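Local structure of mandelate racemase/muconate lactonizing protein (Paenibacillus sp., 3V5C) at residues His237-Glu240 against Ala241-Glu244; Gly298-Leu301 against Asp302-Leu306; Ala211-Leu214 against Asn215-Lys218; Gly31-Gly34 against Arg35-Val38; Leu270-Trp273 against Ala274-Arg278. The protein probably dehydrates galacturonate as a magnesium-dependent lyase of the enolase superfamily, mandelate racemase/muconate lactonizing type. The protein carries 1 engineered substitution. All blocks are in the same frame, centred on the assembly; numbering follows the deposited sequence.

Contact 1. Residues His237-Glu240 against Ala241-Glu244. With MG (magnesium ion), chain E.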
loop_
_atom_site.group_PDB
_atom_site.type_symbol
_atom_site.label_atom_id
_atom_site.label_comp_id
_atom_site.label_asym_id
_atom_site.label_seq_id
_atom_site.Cartn_x
_atom_site.Cartn_y
_atom_site.Cartn_z
ATOM N N HIS A 237 18.667 4.416 -4.488
ATOM C CA HIS A 237 17.987 5.636 -4.068
ATOM C C HIS A 237 17.838 6.571 -5.264
ATOM O O HIS A 237 18.791 6.807 -6.004
ATOM C CB HIS A 237 18.710 6.326 -2.923
ATOM C CG HIS A 237 17.945 7.483 -2.371
ATOM N ND1 HIS A 237 16.732 7.318 -1.744
ATOM C CD2 HIS A 237 18.177 8.815 -2.407
ATOM C CE1 HIS A 237 16.258 8.499 -1.387
ATOM N NE2 HIS A 237 17.117 9.423 -1.772
ATOM N N GLU A 238 16.626 7.088 -5.449
ATOM C CA GLU A 238 16.301 7.868 -6.629
ATOM C C GLU A 238 17.291 8.999 -6.888
ATOM O O GLU A 238 17.715 9.720 -5.977
ATOM C CB GLU A 238 14.883 8.417 -6.535
ATOM C CG GLU A 238 14.605 9.221 -5.278
ATOM C CD GLU A 238 13.949 8.405 -4.188
ATOM O OE1 GLU A 238 13.162 8.975 -3.407
ATOM O OE2 GLU A 238 14.195 7.173 -4.113
ATOM N N ASP A 239 17.642 9.143 -8.155
ATOM C CA ASP A 239 18.623 10.124 -8.600
ATOM C C ASP A 239 18.247 10.446 -10.043
ATOM O O ASP A 239 18.127 9.546 -10.879
ATOM C CB ASP A 239 20.008 9.467 -8.485
ATOM C CG ASP A 239 21.152 10.336 -9.009
ATOM O OD1 ASP A 239 21.017 11.001 -10.044
ATOM O OD2 ASP A 239 22.242 10.279 -8.401
ATOM N N GLU A 240 18.023 11.720 -10.350
ATOM C CA GLU A 240 17.556 12.055 -11.694
ATOM C C GLU A 240 18.529 11.651 -12.803
ATOM O O GLU A 240 18.119 11.179 -13.873
ATOM C CB GLU A 240 17.219 13.553 -11.822
ATOM C CG GLU A 240 16.522 13.842 -13.139
ATOM C CD GLU A 240 16.126 15.299 -13.354
ATOM O OE1 GLU A 240 16.615 16.182 -12.624
ATOM O OE2 GLU A 240 15.330 15.538 -14.285
ATOM N N ALA A 241 19.810 11.880 -12.567
ATOM C CA ALA A 241 20.820 11.559 -13.554
ATOM C C ALA A 241 20.855 10.066 -13.835
ATOM O O ALA A 241 20.942 9.652 -14.986
ATOM C CB ALA A 241 22.190 12.049 -13.093
ATOM N N LEU A 242 20.812 9.259 -12.786
ATOM C CA LEU A 242 20.896 7.813 -12.975
ATOM C C LEU A 242 19.659 7.276 -13.679
ATOM O O LEU A 242 19.764 6.446 -14.571
ATOM C CB LEU A 242 21.102 7.093 -11.648
ATOM C CG LEU A 242 22.365 7.451 -10.876
ATOM C CD1 LEU A 242 22.473 6.596 -9.634
ATOM C CD2 LEU A 242 23.625 7.311 -11.753
ATOM N N TYR A 243 18.488 7.761 -13.280
ATOM C CA TYR A 243 17.269 7.330 -13.956
ATOM C C TYR A 243 17.165 7.840 -15.403
ATOM O O TYR A 243 16.638 7.146 -16.251
ATOM C CB TYR A 243 16.043 7.717 -13.130
ATOM C CG TYR A 243 15.687 6.763 -11.996
ATOM C CD1 TYR A 243 15.918 5.389 -12.087
ATOM C CD2 TYR A 243 15.089 7.241 -10.841
ATOM C CE1 TYR A 243 15.548 4.530 -11.049
ATOM C CE2 TYR A 243 14.731 6.402 -9.794
ATOM C CZ TYR A 243 14.946 5.050 -9.907
ATOM O OH TYR A 243 14.551 4.247 -8.866
ATOM N N GLU A 244 17.665 9.048 -15.681
ATOM C CA GLU A 244 17.698 9.533 -17.060
ATOM C C GLU A 244 18.517 8.563 -17.905
ATOM O O GLU A 244 18.121 8.199 -19.013
ATOM C CB GLU A 244 18.318 10.933 -17.143
ATOM C CG GLU A 244 18.306 11.493 -18.548
ATOM C CD GLU A 244 18.961 12.861 -18.648
ATOM O OE1 GLU A 244 19.652 13.276 -17.692
ATOM O OE2 GLU A 244 18.797 13.513 -19.696
HETATM MG MG MG E . 13.271 5.413 -3.378
HETATM O O HOH W 1 14.492 5.440 -1.591
HETATM O O HOH W 2 11.802 6.728 -2.482
HETATM O O HOH W 3 14.768 4.284 -4.371
HETATM O O HOH W 4 12.164 3.751 -2.664
#
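Asp239 caps the start of helix 240-253 by folding its carboxylate over Ala241 and Leu242, a local turn where the loop after barrel strand 231-233 becomes helix. A chi1 of 176° sets the Asp239 carboxylate beside its own carbonyl carbon, where OD1 faces the first turn. OD1 lies 3.3 Å from Leu242 N in a fairly straight bond, although the N-H arrives from well above the carboxylate plane, and it takes a weaker, bent bond from Ala241 N at 2.9 Å. The carboxylate also lies against the Leu242 branch point, Asp239 CG to Leu242 CG being 3.6 Å. The backbone completes the turn: Tyr243 N donates to Asp239 O at 3.0 Å, and Glu244 N to Glu240 O at 2.8 Å. From the helix, the Tyr243 ring reaches back over the loop until its CE2 is 3.8 Å from Glu238 CB. Beyond it, Tyr243 OH bonds to Asp261, whose other carboxylate oxygen binds the metal, which makes the tyrosine a second-shell residue. Glu238 OE2 meets the magnesium ion at 2.1 Å. Its OE1 accepts from Ser267 N and from a metal-bound water, bonds that fix the carboxylate's rotation, while a second metal water bonds to His237 ND1. The capped helix follows a strand of the enolase-fold (beta/alpha) barrel, with Glu238 and Asp261 binding magnesium at its C-terminal side, where these enzymes have their active site.

Contact 2. Residues Gly298-Leu301 against Asp302-Leu306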
loop_
_atom_site.group_PDB
_atom_site.type_symbol
_atom_site.label_atom_id
_atom_site.label_comp_id
_atom_site.label_asym_id
_atom_site.label_seq_id
_atom_site.Cartn_x
_atom_site.Cartn_y
_atom_site.Cartn_z
ATOM N N GLY A 298 -2.816 12.043 -6.405
ATOM C CA GLY A 298 -3.283 11.265 -7.535
ATOM C C GLY A 298 -3.809 12.146 -8.642
ATOM O O GLY A 298 -3.583 11.872 -9.820
ATOM N N GLU A 299 -4.529 13.200 -8.273
ATOM C CA GLU A 299 -4.999 14.168 -9.265
ATOM C C GLU A 299 -3.833 14.812 -10.011
ATOM O O GLU A 299 -3.870 14.941 -11.238
ATOM C CB GLU A 299 -5.870 15.246 -8.616
ATOM C CG GLU A 299 -7.254 14.744 -8.259
ATOM C CD GLU A 299 -8.198 15.854 -7.844
ATOM O OE1 GLU A 299 -7.736 17.009 -7.706
ATOM O OE2 GLU A 299 -9.403 15.565 -7.660
ATOM N N LYS A 300 -2.795 15.206 -9.276
ATOM C CA LYS A 300 -1.607 15.771 -9.891
ATOM C C LYS A 300 -0.894 14.770 -10.806
ATOM O O LYS A 300 -0.521 15.096 -11.939
ATOM C CB LYS A 300 -0.642 16.324 -8.837
ATOM C CG LYS A 300 0.675 16.800 -9.426
ATOM C CD LYS A 300 1.601 17.398 -8.383
ATOM C CE LYS A 300 2.820 18.028 -9.059
ATOM N NZ LYS A 300 3.679 18.746 -8.077
ATOM N N LEU A 301 -0.699 13.545 -10.330
ATOM C CA LEU A 301 -0.016 12.559 -11.154
ATOM C C LEU A 301 -0.835 12.238 -12.398
ATOM O O LEU A 301 -0.282 12.154 -13.500
ATOM C CB LEU A 301 0.276 11.297 -10.354
ATOM C CG LEU A 301 1.148 11.519 -9.121
ATOM C CD1 LEU A 301 1.411 10.197 -8.399
ATOM C CD2 LEU A 301 2.465 12.191 -9.507
ATOM N N ASP A 302 -2.153 12.081 -12.239
ATOM C CA ASP A 302 -3.007 11.820 -13.410
ATOM C C ASP A 302 -2.818 12.925 -14.458
ATOM O O ASP A 302 -2.779 12.654 -15.671
ATOM C CB ASP A 302 -4.493 11.785 -13.027
ATOM C CG ASP A 302 -4.915 10.510 -12.278
ATOM O OD1 ASP A 302 -4.222 9.475 -12.328
ATOM O OD2 ASP A 302 -5.991 10.569 -11.631
ATOM N N ALA A 303 -2.711 14.162 -13.979
ATOM C CA ALA A 303 -2.613 15.338 -14.856
ATOM C C ALA A 303 -1.350 15.312 -15.715
ATOM O O ALA A 303 -1.284 15.940 -16.783
ATOM C CB ALA A 303 -2.694 16.618 -14.019
ATOM N N HIS A 304 -0.357 14.575 -15.235
ATOM C CA HIS A 304 0.922 14.415 -15.931
ATOM C C HIS A 304 1.059 13.086 -16.658
ATOM O O HIS A 304 2.093 12.824 -17.273
ATOM C CB HIS A 304 2.080 14.599 -14.950
ATOM C CG HIS A 304 2.338 16.028 -14.590
ATOM N ND1 HIS A 304 1.795 16.628 -13.475
ATOM C CD2 HIS A 304 3.075 16.980 -15.211
ATOM C CE1 HIS A 304 2.189 17.890 -13.421
ATOM N NE2 HIS A 304 2.963 18.128 -14.465
ATOM N N GLY A 305 0.022 12.252 -16.583
ATOM C CA GLY A 305 0.031 10.940 -17.197
ATOM C C GLY A 305 0.898 9.980 -16.404
ATOM O O GLY A 305 1.344 8.954 -16.928
ATOM N N LEU A 306 1.118 10.300 -15.133
ATOM C CA LEU A 306 1.934 9.446 -14.277
ATOM C C LEU A 306 1.055 8.446 -13.523
ATOM O O LEU A 306 -0.152 8.657 -13.381
ATOM C CB LEU A 306 2.747 10.300 -13.306
ATOM C CG LEU A 306 3.832 11.149 -13.971
ATOM C CD1 LEU A 306 4.384 12.181 -12.982
ATOM C CD2 LEU A 306 4.950 10.257 -14.529
#
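His304 turns its ring back along the last turn of helix 291-303, and its ND1 donates to Lys300 O at 3.2 Å. The acceptor sits at the ring edge, in the ring plane, while the donor comes from above the carbonyl plane. The torsion responsible is chi1 at -76°, which sets CG beside the backbone N, on the side of the preceding turn; the backbone N-H of His304 adds a weak bond to the same Lys300 O. Here the chain leaves the helix through a Schellman motif, with Gly305 at a positive phi of 75°, its N bonded to Asp302 O, and Leu306 N bonded to Leu301 O at 2.8 Å. His304 N reaches that oxygen too, at 3.0 Å, from the opposite face of its plane. The reversal brings Leu306 against Leu301: the two side chains meet at about a right angle, with Leu301 CD2 4.0 Å from Leu306 CD1, just before strand 307-308 of the beta-alpha-beta unit. On another side of the helix the Asp302 carboxylate leans back beside Gly298, its CG only 3.1 Å from Gly298 O. Backbone N-H groups hold its two oxygens, Arg330 at OD2 and Asn331 at OD1.

Contact 3. Residues Ala211-Leu214 against Asn215-Lys218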
loop_
_atom_site.group_PDB
_atom_site.type_symbol
_atom_site.label_atom_id
_atom_site.label_comp_id
_atom_site.label_asym_id
_atom_site.label_seq_id
_atom_site.Cartn_x
_atom_site.Cartn_y
_atom_site.Cartn_z
ATOM N N ALA A 211 19.286 -1.803 -3.149
ATOM C CA ALA A 211 20.529 -2.552 -2.981
ATOM C C ALA A 211 21.399 -2.610 -4.228
ATOM O O ALA A 211 22.511 -3.124 -4.172
ATOM C CB ALA A 211 20.231 -3.956 -2.495
ATOM N N TYR A 212 20.898 -2.118 -5.363
ATOM C CA TYR A 212 21.693 -2.106 -6.574
ATOM C C TYR A 212 22.415 -0.762 -6.755
ATOM O O TYR A 212 22.246 0.148 -5.942
ATOM C CB TYR A 212 20.795 -2.377 -7.786
ATOM C CG TYR A 212 20.272 -3.804 -7.920
ATOM C CD1 TYR A 212 20.863 -4.876 -7.241
ATOM C CD2 TYR A 212 19.194 -4.078 -8.762
ATOM C CE1 TYR A 212 20.370 -6.183 -7.398
ATOM C CE2 TYR A 212 18.704 -5.353 -8.921
ATOM C CZ TYR A 212 19.294 -6.395 -8.256
ATOM O OH TYR A 212 18.766 -7.649 -8.461
ATOM N N ASN A 213 23.247 -0.667 -7.798
ATOM C CA ASN A 213 23.661 0.612 -8.389
ATOM C C ASN A 213 23.261 0.518 -9.865
ATOM O O ASN A 213 22.614 -0.476 -10.271
ATOM C CB ASN A 213 25.164 0.885 -8.172
ATOM C CG ASN A 213 26.055 -0.221 -8.723
ATOM O OD1 ASN A 213 25.631 -1.033 -9.552
ATOM N ND2 ASN A 213 27.303 -0.252 -8.264
ATOM N N LEU A 214 23.577 1.522 -10.671
ATOM C CA LEU A 214 23.036 1.555 -12.015
ATOM C C LEU A 214 23.532 0.372 -12.856
ATOM O O LEU A 214 22.763 -0.228 -13.611
ATOM C CB LEU A 214 23.331 2.901 -12.678
ATOM C CG LEU A 214 22.889 3.091 -14.128
ATOM C CD1 LEU A 214 21.368 2.961 -14.277
ATOM C CD2 LEU A 214 23.368 4.472 -14.621
ATOM N N ASN A 215 24.821 0.051 -12.744
ATOM C CA ASN A 215 25.369 -1.047 -13.535
ATOM C C ASN A 215 24.860 -2.424 -13.090
ATOM O O ASN A 215 24.601 -3.280 -13.931
ATOM C CB ASN A 215 26.900 -0.994 -13.616
ATOM C CG ASN A 215 27.389 -0.185 -14.808
ATOM O OD1 ASN A 215 26.664 -0.006 -15.779
ATOM N ND2 ASN A 215 28.631 0.281 -14.752
ATOM N N LEU A 216 24.695 -2.645 -11.782
ATOM C CA LEU A 216 24.056 -3.886 -11.333
ATOM C C LEU A 216 22.661 -3.984 -11.914
ATOM O O LEU A 216 22.220 -5.056 -12.338
ATOM C CB LEU A 216 23.973 -3.960 -9.814
ATOM C CG LEU A 216 25.227 -4.445 -9.112
ATOM C CD1 LEU A 216 25.150 -4.141 -7.613
ATOM C CD2 LEU A 216 25.445 -5.948 -9.364
ATOM N N THR A 217 21.960 -2.850 -11.920
ATOM C CA THR A 217 20.602 -2.794 -12.436
ATOM C C THR A 217 20.571 -3.176 -13.898
ATOM O O THR A 217 19.744 -3.986 -14.306
ATOM C CB THR A 217 20.007 -1.396 -12.232
ATOM O OG1 THR A 217 19.974 -1.130 -10.823
ATOM C CG2 THR A 217 18.592 -1.341 -12.803
ATOM N N LYS A 218 21.488 -2.612 -14.681
ATOM C CA LYS A 218 21.546 -2.929 -16.097
ATOM C C LYS A 218 21.909 -4.397 -16.321
ATOM O O LYS A 218 21.418 -5.016 -17.272
ATOM C CB LYS A 218 22.559 -2.019 -16.800
ATOM C CG LYS A 218 22.080 -0.574 -16.886
ATOM C CD LYS A 218 23.175 0.290 -17.516
ATOM C CE LYS A 218 22.660 1.700 -17.746
ATOM N NZ LYS A 218 23.741 2.574 -18.305
#
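Tyr212 and Leu216 meet at about a right angle, the tyrosine approaching from the loop after strand 204-207 and the leucine from the first turn of helix 214-223, the barrel helix that follows that strand. The touch is made near the root of each side chain, Tyr212 CB to Leu216 CB at 4.1 Å. Thr217 OG1 nestles beside the same tyrosine CB at 3.4 Å. Past these atoms the ring runs on toward helix 180-198, where Tyr212 OH hydrogen-bonds to Asp187. Asn213, at the N-cap, stands across Leu216. Its chi1 of 57° places CG between the backbone N and the carbonyl carbon, which aims OD1 at the first turn; Leu216 N meets this oxygen at 2.9 Å, nearly along the C=O axis. Leu216 CB and CG also lie against OD1. The backbone oxygen of Asn213 is gripped twice by Thr217, through N at 3.0 Å with only a modest tilt from the carbonyl plane, and through OG1 at 2.8 Å from well above that plane. Further along, the extended Lys218 chain slants past Leu214, bringing CE to 3.9 Å from Leu214 CG. Its aliphatic part thus rests on the leucine while NZ carries on to a salt bridge with Asp245 on helix 240-253. The chemistry implies a helix start fixed mainly by polar groups: Asn213 OD1 serves a first-turn N-H, that of Leu216, while Asn213 O takes the first regular helix bond plus the proton of the threonine hydroxyl.

Contact 4. Residues Gly31-Gly34 against Arg35-Val38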
loop_
_atom_site.group_PDB
_atom_site.type_symbol
_atom_site.label_atom_id
_atom_site.label_comp_id
_atom_site.label_asym_id
_atom_site.label_seq_id
_atom_site.Cartn_x
_atom_site.Cartn_y
_atom_site.Cartn_z
ATOM N N GLY A 31 10.843 -13.229 4.978
ATOM C CA GLY A 31 12.278 -13.204 5.210
ATOM C C GLY A 31 12.889 -11.821 5.106
ATOM O O GLY A 31 12.195 -10.810 5.257
ATOM N N ALA A 32 14.200 -11.797 4.878
ATOM C CA ALA A 32 14.940 -10.558 4.713
ATOM C C ALA A 32 14.591 -9.880 3.395
ATOM O O ALA A 32 13.974 -10.477 2.514
ATOM C CB ALA A 32 16.446 -10.836 4.780
ATOM N N ASN A 33 14.973 -8.608 3.275
ATOM C CA ASN A 33 14.974 -7.944 1.976
ATOM C C ASN A 33 16.366 -7.402 1.688
ATOM O O ASN A 33 17.309 -7.701 2.419
ATOM C CB ASN A 33 13.888 -6.862 1.857
ATOM C CG ASN A 33 14.164 -5.639 2.717
ATOM O OD1 ASN A 33 15.275 -5.436 3.190
ATOM N ND2 ASN A 33 13.126 -4.817 2.931
ATOM N N GLY A 34 16.493 -6.630 0.615
ATOM C CA GLY A 34 17.793 -6.133 0.201
ATOM C C GLY A 34 18.616 -5.456 1.296
ATOM O O GLY A 34 19.853 -5.543 1.294
ATOM N N ARG A 35 17.942 -4.766 2.217
ATOM C CA ARG A 35 18.633 -3.925 3.198
ATOM C C ARG A 35 18.571 -4.374 4.647
ATOM O O ARG A 35 19.469 -4.047 5.421
ATOM C CB ARG A 35 18.126 -2.480 3.118
ATOM C CG ARG A 35 16.640 -2.351 3.358
ATOM C CD ARG A 35 16.220 -0.882 3.349
ATOM N NE ARG A 35 16.834 -0.152 4.452
ATOM C CZ ARG A 35 16.296 -0.029 5.664
ATOM N NH1 ARG A 35 16.927 0.656 6.602
ATOM N NH2 ARG A 35 15.119 -0.587 5.943
ATOM N N ILE A 36 17.517 -5.088 5.035
ATOM C CA ILE A 36 17.382 -5.513 6.432
ATOM C C ILE A 36 17.005 -6.991 6.543
ATOM O O ILE A 36 16.735 -7.651 5.536
ATOM C CB ILE A 36 16.374 -4.646 7.220
ATOM C CG1 ILE A 36 14.983 -4.760 6.604
ATOM C CG2 ILE A 36 16.875 -3.198 7.272
ATOM C CD1 ILE A 36 13.949 -3.888 7.325
ATOM N N GLY A 37 16.993 -7.493 7.776
ATOM C CA GLY A 37 16.801 -8.910 8.046
ATOM C C GLY A 37 15.361 -9.384 8.056
ATOM O O GLY A 37 14.457 -8.702 7.579
ATOM N N VAL A 38 15.158 -10.578 8.609
ATOM C CA VAL A 38 13.859 -11.240 8.598
ATOM C C VAL A 38 12.749 -10.349 9.165
ATOM O O VAL A 38 12.909 -9.738 10.228
ATOM C CB VAL A 38 13.930 -12.575 9.364
ATOM C CG1 VAL A 38 12.533 -13.129 9.618
ATOM C CG2 VAL A 38 14.775 -13.595 8.574
HETATM O O HOH W 5 13.024 -2.012 4.226
#
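A chi1 of 70° tucks Asn33 CG between its own backbone N and carbonyl carbon, turning OD1 onto the N-H groups of Arg35 and Ile36. The bond from Arg35 N makes this an Asx turn, set at the tip of the loop that links the antiparallel strands 14-30 and 42-52. The two bonds are equally short but arrive differently. Ile36 N, 2.9 Å from Asn33 OD1, lies close to the extension of the amide C=O, whereas Arg35 N, also at 2.9 Å, comes from above the amide plane. Beyond the turn the two arms run almost antiparallel, and Asn33 N closes the loop on Ile36 O at 3.0 Å. The amide nitrogen is used as well: Asn33 ND2 donates to a water at 3.1 Å, and Arg35 NH2 donates to the same water, also at 3.1 Å, with that water in the guanidinium plane. Arg35 gets there because its chain bends at chi3 (-64°), which also lays one guanidinium face over Ile36 CG2. His177 donates to Ile36 O and Arg176 to Arg35 O, tying the loop to residues ahead of helix 180-198. The side chain of Arg35 is about 10 Å from the magnesium ion, consistent with the N-terminal-domain loop that in enolase-superfamily enzymes borders the active site. Farther from the turn, Ala32 CB sits 3.3 Å from Ile36 O, and Ala32 CA directs its C-H almost straight at Gly37 O, 3.4 Å away with an angle of 166° at the hydrogen.

Contact 5. Residues Leu270-Trp273 against Ala274-Arg278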
loop_
_atom_site.group_PDB
_atom_site.type_symbol
_atom_site.label_atom_id
_atom_site.label_comp_id
_atom_site.label_asym_id
_atom_site.label_seq_id
_atom_site.Cartn_x
_atom_site.Cartn_y
_atom_site.Cartn_z
ATOM N N LEU A 270 11.398 14.177 -6.310
ATOM C CA LEU A 270 10.998 12.974 -7.057
ATOM C C LEU A 270 9.876 13.206 -8.061
ATOM O O LEU A 270 9.944 12.738 -9.185
ATOM C CB LEU A 270 10.630 11.824 -6.111
ATOM C CG LEU A 270 10.170 10.527 -6.789
ATOM C CD1 LEU A 270 11.272 9.995 -7.697
ATOM C CD2 LEU A 270 9.783 9.459 -5.751
ATOM N N ILE A 271 8.851 13.949 -7.655
ATOM C CA ILE A 271 7.738 14.183 -8.551
ATOM C C ILE A 271 8.181 15.022 -9.735
ATOM O O ILE A 271 7.832 14.735 -10.870
ATOM C CB ILE A 271 6.520 14.763 -7.806
ATOM C CG1 ILE A 271 5.928 13.684 -6.893
ATOM C CG2 ILE A 271 5.460 15.214 -8.802
ATOM C CD1 ILE A 271 5.024 14.237 -5.808
ATOM N N GLU A 272 9.000 16.042 -9.477
ATOM C CA GLU A 272 9.596 16.812 -10.556
ATOM C C GLU A 272 10.346 15.894 -11.546
ATOM O O GLU A 272 10.138 15.966 -12.766
ATOM C CB GLU A 272 10.508 17.898 -9.974
ATOM C CG GLU A 272 11.179 18.768 -11.013
ATOM C CD GLU A 272 12.001 19.894 -10.399
ATOM O OE1 GLU A 272 11.928 20.094 -9.165
ATOM O OE2 GLU A 272 12.722 20.581 -11.157
ATOM N N TRP A 273 11.196 15.011 -11.032
ATOM C CA TRP A 273 11.885 14.055 -11.893
ATOM C C TRP A 273 10.903 13.195 -12.691
ATOM O O TRP A 273 11.112 12.938 -13.876
ATOM C CB TRP A 273 12.793 13.150 -11.062
ATOM C CG TRP A 273 13.829 13.908 -10.291
ATOM C CD1 TRP A 273 14.198 15.219 -10.474
ATOM C CD2 TRP A 273 14.612 13.419 -9.199
ATOM N NE1 TRP A 273 15.166 15.564 -9.559
ATOM C CE2 TRP A 273 15.446 14.473 -8.776
ATOM C CE3 TRP A 273 14.723 12.175 -8.561
ATOM C CZ2 TRP A 273 16.353 14.329 -7.725
ATOM C CZ3 TRP A 273 15.610 12.036 -7.513
ATOM C CH2 TRP A 273 16.427 13.101 -7.111
ATOM N N ALA A 274 9.826 12.769 -12.050
ATOM C CA ALA A 274 8.816 11.974 -12.734
ATOM C C ALA A 274 8.149 12.749 -13.874
ATOM O O ALA A 274 7.964 12.210 -14.972
ATOM C CB ALA A 274 7.767 11.460 -11.743
ATOM N N THR A 275 7.794 14.008 -13.610
ATOM C CA THR A 275 7.181 14.830 -14.649
ATOM C C THR A 275 8.147 15.052 -15.811
ATOM O O THR A 275 7.718 15.343 -16.926
ATOM C CB THR A 275 6.664 16.190 -14.124
ATOM O OG1 THR A 275 7.772 17.048 -13.823
ATOM C CG2 THR A 275 5.798 16.008 -12.904
ATOM N N ARG A 276 9.451 14.909 -15.568
ATOM C CA ARG A 276 10.417 15.005 -16.660
ATOM C C ARG A 276 10.719 13.669 -17.349
ATOM O O ARG A 276 11.576 13.585 -18.233
ATOM C CB ARG A 276 11.704 15.701 -16.204
ATOM C CG ARG A 276 11.526 17.192 -15.938
ATOM C CD ARG A 276 12.864 17.922 -15.913
ATOM N NE ARG A 276 13.630 17.676 -14.687
ATOM C CZ ARG A 276 13.549 18.415 -13.592
ATOM N NH1 ARG A 276 12.705 19.444 -13.541
ATOM N NH2 ARG A 276 14.297 18.121 -12.533
ATOM N N GLY A 277 10.011 12.619 -16.939
ATOM C CA GLY A 277 10.086 11.340 -17.619
ATOM C C GLY A 277 11.049 10.311 -17.057
ATOM O O GLY A 277 11.238 9.262 -17.662
ATOM N N ARG A 278 11.638 10.588 -15.896
ATOM C CA ARG A 278 12.658 9.696 -15.344
ATOM C C ARG A 278 12.073 8.581 -14.469
ATOM O O ARG A 278 12.745 7.562 -14.232
ATOM C CB ARG A 278 13.702 10.487 -14.536
ATOM C CG ARG A 278 14.671 11.349 -15.373
ATOM C CD ARG A 278 13.966 12.571 -15.930
ATOM N NE ARG A 278 14.887 13.627 -16.350
ATOM C CZ ARG A 278 15.300 13.816 -17.600
ATOM N NH1 ARG A 278 14.921 12.997 -18.577
ATOM N NH2 ARG A 278 16.117 14.828 -17.876
#
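Glu272 and Arg276 lie side by side one helical turn apart and pair in a salt bridge. Glu272 OE2 accepts from Arg276 NH1 at 2.6 Å through its anti lone pair, the one facing away from the other oxygen, and lies in the guanidinium plane; Arg276 NH2 adds a weak bond to the same Glu272 OE2 at 3.2 Å. The carboxylate itself stands nearly perpendicular to the guanidinium, 83° between planes. Glu272 is engaged through its backbone too, for its O takes two donors, Thr275 OG1 at 2.8 Å and Arg276 N at 3.1 Å. The hydroxyl gets there because chi1 of Thr275 is 72°, which swings OG1 back toward the preceding turn. Next comes Trp273 O, which accepts from Arg278 N at 3.1 Å and weakly from Arg276 N. With Gly277 at positive phi and its N bonded to Ala274 O, this is a Schellman motif. Arg276 NH2 also rests at the edge of the indole, 3.6 Å from Trp273 CD1. Glu240 OE2 of helix 240-253 takes two more salt bridges, from Arg276 NE and Arg278 NE. In the beta-alpha-beta unit that runs from strand 258-261 to strand 281-282, helix 270-275 thus has Glu240 on one flank, Ile271 against Leu297 of helix 291-303 on the other, and Leu270 and Ala274 facing Leu282 of strand 281-282.

Contacts 1, 2, 3 and 5 belong to the barrel domain, each at the start or end of a helix. All five are partly buried and mix both environments: buried Glu238 and Tyr243 near the metal in contact 1 contrast with exposed Ala303 to Gly305 at the helix end of contact 2. Contacts 1 and 3 are N-caps that touch through Leu242 O and Leu214 CD1, 3.8 Å apart. Contacts 2 and 5 are Schellman ends of adjacent helices and meet by packing, whereas contact 5 reaches contact 1 through charge. Only contact 1 contributes a metal ligand. Contact 4, a loop tip between two strands, is held by one asparagine amide, a backbone bond and a water.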